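Local coordinates for protein soluble secreted antigen MPT53 (Mycobacterium tuberculosis, PDB 1LU4) that probably catalyses the oxidation of reduced, unfolded secreted proteins to form their disulfide bonds, as a thioredoxin-fold disulfide oxidoreductase of the DsbE type, at residues T63-D66 and V67-Q71; A20-G24 and K25-L29. All coordinates share one frame; numbering follows the deposited sequence.

Overall arrangement
Both contacts are local: contact 1 is a capped helix start and contact 2 a beta turn before a strand of a thioredoxin-like fold. They lie on opposite sides of the centre of the chain, their own centres 24 Å apart and their nearest atoms about 12 Å. Contact 2 comes first in the sequence: its 3-10 segment and the type II turn 22-25 lead into strand 27-32, the middle strand of the mixed sheet. Contact 1 follows the neighbouring parallel strand 57-62 and starts helix 67-77. The strand entered through contact 2 runs on toward the Cys36-Cys39 pair, the predicted redox-active CxxC, not joined as a disulfide here. Contact 1 lies beside the loop just before Cys36, where Ala65 touches Pro34 and Trp35.

Contact 1. Residues T63-D66 and V67-Q71; sequences TRAD and VGAMQ
Asp66 is the N-cap of helix 67-77, its carboxylate accepting from the backbone N of Ala69, while its carbonyl takes a regular helical bond from Met70 N. The capping bond runs from Ala69 N to Asp66 OD1 at 2.9 Å and is somewhat bent, with an angle of 144° at the hydrogen. The N-H meets the oxygen from above the carboxylate plane, 45° out of it. The carboxylate is brought there by chi1 of 55°, which sets CG between the backbone N and the carbonyl carbon and folds the group back over the start of the helix. A water adds a second link: it donates to OD1 of Asp66 at 2.9 Å and accepts from Gly68 N, so two of the amides at the helix start are served by this one oxygen, one directly and one through the water. An acidic N-cap of this kind would also be favoured by the helix dipole. The backbone bond, Met70 N to Asp66 O, measures 3.0 Å.

In the thioredoxin-like fold this is the passage from strand 57-62 of the mixed sheet to the following helix, and Asp66 marks where the loop ends.

Apolar contacts join the loop to the first helical residues. The methyl of Ala65 packs beside Met70 CG at 4.2 Å and, more loosely, against Ala69 CB; Ala65 and Ala69 also touch Pro34. Met70 runs back along the loop, its chain extended beyond CG, which carries the terminal methyl to Ala65 O, with CE 3.3 Å away from that oxygen. The same CE lies 3.7 Å from Thr63 N. At the start of the loop, the hydroxyl of Thr63 is hydrogen-bonded to Asp86 O.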
loop_
_atom_site.group_PDB
_atom_site.type_symbol
_atom_site.label_atom_id
_atom_site.label_comp_id
_atom_site.label_asym_id
_atom_site.label_seq_id
_atom_site.Cartn_x
_atom_site.Cartn_y
_atom_site.Cartn_z
ATOM N N THR A 63 0.824 -2.384 9.653
ATOM C CA THR A 63 0.333 -2.425 11.036
ATOM C C THR A 63 0.818 -3.755 11.659
ATOM O O THR A 63 1.439 -4.589 11.014
ATOM C CB THR A 63 -1.177 -2.281 11.085
ATOM O OG1 THR A 63 -1.588 -2.023 12.478
ATOM C CG2 THR A 63 -1.929 -3.499 10.588
ATOM N N ARG A 64 0.523 -3.889 12.933
ATOM C CA ARG A 64 0.809 -5.138 13.706
ATOM C C ARG A 64 2.297 -5.411 13.761
ATOM O O ARG A 64 2.707 -6.586 13.782
ATOM C CB ARG A 64 0.037 -6.324 13.160
ATOM C CG ARG A 64 -1.469 -6.175 13.435
ATOM C CD ARG A 64 -2.073 -7.502 13.182
ATOM N NE ARG A 64 -1.954 -8.442 14.214
ATOM C CZ ARG A 64 -2.307 -9.725 14.075
ATOM N NH1 ARG A 64 -2.739 -10.187 12.940
ATOM N NH2 ARG A 64 -2.209 -10.560 15.045
ATOM N N ALA A 65 3.113 -4.372 13.856
ATOM C CA ALA A 65 4.557 -4.601 13.997
ATOM C C ALA A 65 5.196 -3.352 14.574
ATOM O O ALA A 65 4.631 -2.252 14.455
ATOM C CB ALA A 65 5.216 -4.958 12.656
ATOM N N ASP A 66 6.400 -3.508 15.134
ATOM C CA ASP A 66 7.103 -2.316 15.577
ATOM C C ASP A 66 7.707 -1.581 14.384
ATOM O O ASP A 66 7.921 -2.128 13.287
ATOM C CB ASP A 66 8.212 -2.656 16.572
ATOM C CG ASP A 66 9.143 -3.676 15.979
ATOM O OD1 ASP A 66 10.150 -3.317 15.384
ATOM O OD2 ASP A 66 8.836 -4.888 16.048
ATOM N N VAL A 67 7.975 -0.289 14.612
ATOM C CA VAL A 67 8.393 0.540 13.474
ATOM C C VAL A 67 9.722 0.081 12.933
ATOM O O VAL A 67 9.939 0.121 11.712
ATOM C CB VAL A 67 8.433 2.018 13.885
ATOM C CG1 VAL A 67 8.756 2.880 12.640
ATOM C CG2 VAL A 67 7.164 2.520 14.475
ATOM N N GLY A 68 10.657 -0.355 13.754
ATOM C CA GLY A 68 11.910 -0.843 13.234
ATOM C C GLY A 68 11.754 -2.016 12.285
ATOM O O GLY A 68 12.478 -2.132 11.287
ATOM N N ALA A 69 10.811 -2.930 12.603
ATOM C CA ALA A 69 10.562 -4.092 11.741
ATOM C C ALA A 69 9.951 -3.625 10.428
ATOM O O ALA A 69 10.263 -4.167 9.341
ATOM C CB ALA A 69 9.653 -5.101 12.456
ATOM N N MET A 70 9.077 -2.652 10.518
ATOM C CA MET A 70 8.508 -2.059 9.279
ATOM C C MET A 70 9.591 -1.474 8.432
ATOM O O MET A 70 9.654 -1.676 7.216
ATOM C CB MET A 70 7.444 -1.015 9.619
ATOM C CG MET A 70 6.223 -1.575 10.340
ATOM S SD MET A 70 5.172 -0.191 10.875
ATOM C CE MET A 70 3.756 -1.067 11.492
ATOM N N GLN A 71 10.487 -0.710 9.068
ATOM C CA GLN A 71 11.580 -0.064 8.315
ATOM C C GLN A 71 12.521 -1.096 7.706
ATOM O O GLN A 71 12.989 -0.944 6.594
ATOM C CB GLN A 71 12.383 0.834 9.269
ATOM C CG GLN A 71 11.549 2.041 9.651
ATOM C CD GLN A 71 12.249 2.933 10.653
ATOM O OE1 GLN A 71 13.237 2.550 11.317
ATOM N NE2 GLN A 71 11.784 4.155 10.750
HETATM O O HOH W 1 11.176 -0.948 16.598
#

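Contact 2. Residues A20-G24 and K25-L29; sequences ASLQG and KPAVL
Lys25 folds its side chain back over the chain that precedes it, at a type II beta turn running from Leu22 to Lys25. The turn joins the 3-10 segment ending at Leu22 to strand 27-32, the middle strand of the thioredoxin-like sheet, and Gly24 takes its positive phi of 82°. The turn's closing bond, Lys25 N to Leu22 O, is weak at 3.4 Å.

From the backbone outward, CB of Lys25 lies beside the carbonyl of the preceding Gly24, as the peptide geometry requires. With chi1 at 61°, CG is directed over the turn and comes within 3.4 Å of Leu22 O, the oxygen that also receives the amide. A bend at chi3 (97°) then brings the end of the chain round to Ser21, where CE lies 3.2 Å from Ser21 O. NZ makes a weak hydrogen bond to the same carbonyl oxygen and gives protons to two waters, one of which donates to Ser21 OG, itself hydrogen-bonded to Asp18 O, and the other to Ser21 O.

Beneath the turn, Leu22 CD1 meets Leu29 CD2 at 3.9 Å as the two side chains cross at a slant, and Leu22 CD2 lies more loosely, 4.3 Å from Ala27 CB; Leu22 also reaches Thr57 and Val59 of strand 57-62. A further water donates to both Leu22 O and Lys25 O, 2.7 Å from each.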
loop_
_atom_site.group_PDB
_atom_site.type_symbol
_atom_site.label_atom_id
_atom_site.label_comp_id
_atom_site.label_asym_id
_atom_site.label_seq_id
_atom_site.Cartn_x
_atom_site.Cartn_y
_atom_site.Cartn_z
ATOM N N ALA A 20 -5.750 12.807 1.753
ATOM C CA ALA A 20 -6.557 13.583 0.812
ATOM C C ALA A 20 -5.682 13.941 -0.391
ATOM O O ALA A 20 -6.251 14.206 -1.451
ATOM C CB ALA A 20 -7.110 14.814 1.499
ATOM N N SER A 21 -4.361 13.960 -0.212
ATOM C CA SER A 21 -3.486 14.267 -1.358
ATOM C C SER A 21 -3.588 13.235 -2.457
ATOM O O SER A 21 -3.147 13.549 -3.555
ATOM C CB SER A 21 -2.028 14.390 -0.866
ATOM O OG SER A 21 -1.498 13.127 -0.481
ATOM N N LEU A 22 -4.169 12.061 -2.179
ATOM C CA LEU A 22 -4.294 11.026 -3.173
ATOM C C LEU A 22 -5.509 11.251 -4.030
ATOM O O LEU A 22 -5.655 10.616 -5.089
ATOM C CB LEU A 22 -4.380 9.645 -2.488
ATOM C CG LEU A 22 -3.087 9.251 -1.732
ATOM C CD1 LEU A 22 -3.370 8.012 -0.915
ATOM C CD2 LEU A 22 -1.913 9.051 -2.672
ATOM N N GLN A 23 -6.437 12.097 -3.588
ATOM C CA GLN A 23 -7.656 12.254 -4.401
ATOM C C GLN A 23 -7.326 12.833 -5.767
ATOM O O GLN A 23 -6.496 13.754 -5.986
ATOM C CB GLN A 23 -8.651 13.097 -3.582
ATOM C CG GLN A 23 -9.123 12.362 -2.339
ATOM C CD GLN A 23 -10.058 13.148 -1.447
ATOM O OE1 GLN A 23 -11.002 12.578 -0.860
ATOM N NE2 GLN A 23 -9.817 14.457 -1.329
ATOM N N GLY A 24 -7.977 12.292 -6.808
ATOM C CA GLY A 24 -7.937 12.789 -8.164
ATOM C C GLY A 24 -6.722 12.337 -8.943
ATOM O O GLY A 24 -6.465 12.932 -9.997
ATOM N N LYS A 25 -6.013 11.323 -8.442
ATOM C CA LYS A 25 -4.900 10.819 -9.258
ATOM C C LYS A 25 -4.893 9.295 -9.087
ATOM O O LYS A 25 -5.458 8.694 -8.162
ATOM C CB LYS A 25 -3.610 11.541 -8.891
ATOM C CG LYS A 25 -3.255 11.309 -7.459
ATOM C CD LYS A 25 -1.868 11.770 -7.060
ATOM C CE LYS A 25 -1.843 13.131 -6.421
ATOM N NZ LYS A 25 -0.699 13.229 -5.482
ATOM N N PRO A 26 -4.302 8.591 -10.040
ATOM C CA PRO A 26 -4.191 7.135 -9.938
ATOM C C PRO A 26 -3.274 6.788 -8.740
ATOM O O PRO A 26 -2.246 7.421 -8.511
ATOM C CB PRO A 26 -3.515 6.721 -11.241
ATOM C CG PRO A 26 -2.991 7.958 -11.887
ATOM C CD PRO A 26 -3.640 9.137 -11.260
ATOM N N ALA A 27 -3.715 5.792 -7.974
ATOM C CA ALA A 27 -2.978 5.472 -6.766
ATOM C C ALA A 27 -3.166 3.997 -6.425
ATOM O O ALA A 27 -4.172 3.375 -6.851
ATOM C CB ALA A 27 -3.475 6.364 -5.617
ATOM N N VAL A 28 -2.260 3.487 -5.631
ATOM C CA VAL A 28 -2.364 2.109 -5.138
ATOM C C VAL A 28 -2.097 2.181 -3.636
ATOM O O VAL A 28 -1.052 2.662 -3.206
ATOM C CB VAL A 28 -1.355 1.181 -5.832
ATOM C CG1 VAL A 28 -1.399 -0.233 -5.204
ATOM C CG2 VAL A 28 -1.555 1.080 -7.341
ATOM N N LEU A 29 -3.055 1.620 -2.850
ATOM C CA LEU A 29 -2.796 1.359 -1.445
ATOM C C LEU A 29 -2.425 -0.107 -1.283
ATOM O O LEU A 29 -3.097 -0.985 -1.863
ATOM C CB LEU A 29 -4.024 1.637 -0.570
ATOM C CG LEU A 29 -4.662 3.015 -0.699
ATOM C CD1 LEU A 29 -5.840 3.134 0.256
ATOM C CD2 LEU A 29 -3.643 4.154 -0.515
HETATM O O HOH W 2 -0.128 12.114 -2.748
HETATM O O HOH W 3 -1.920 15.729 -4.791
HETATM O O HOH W 4 -6.627 8.154 -5.816
#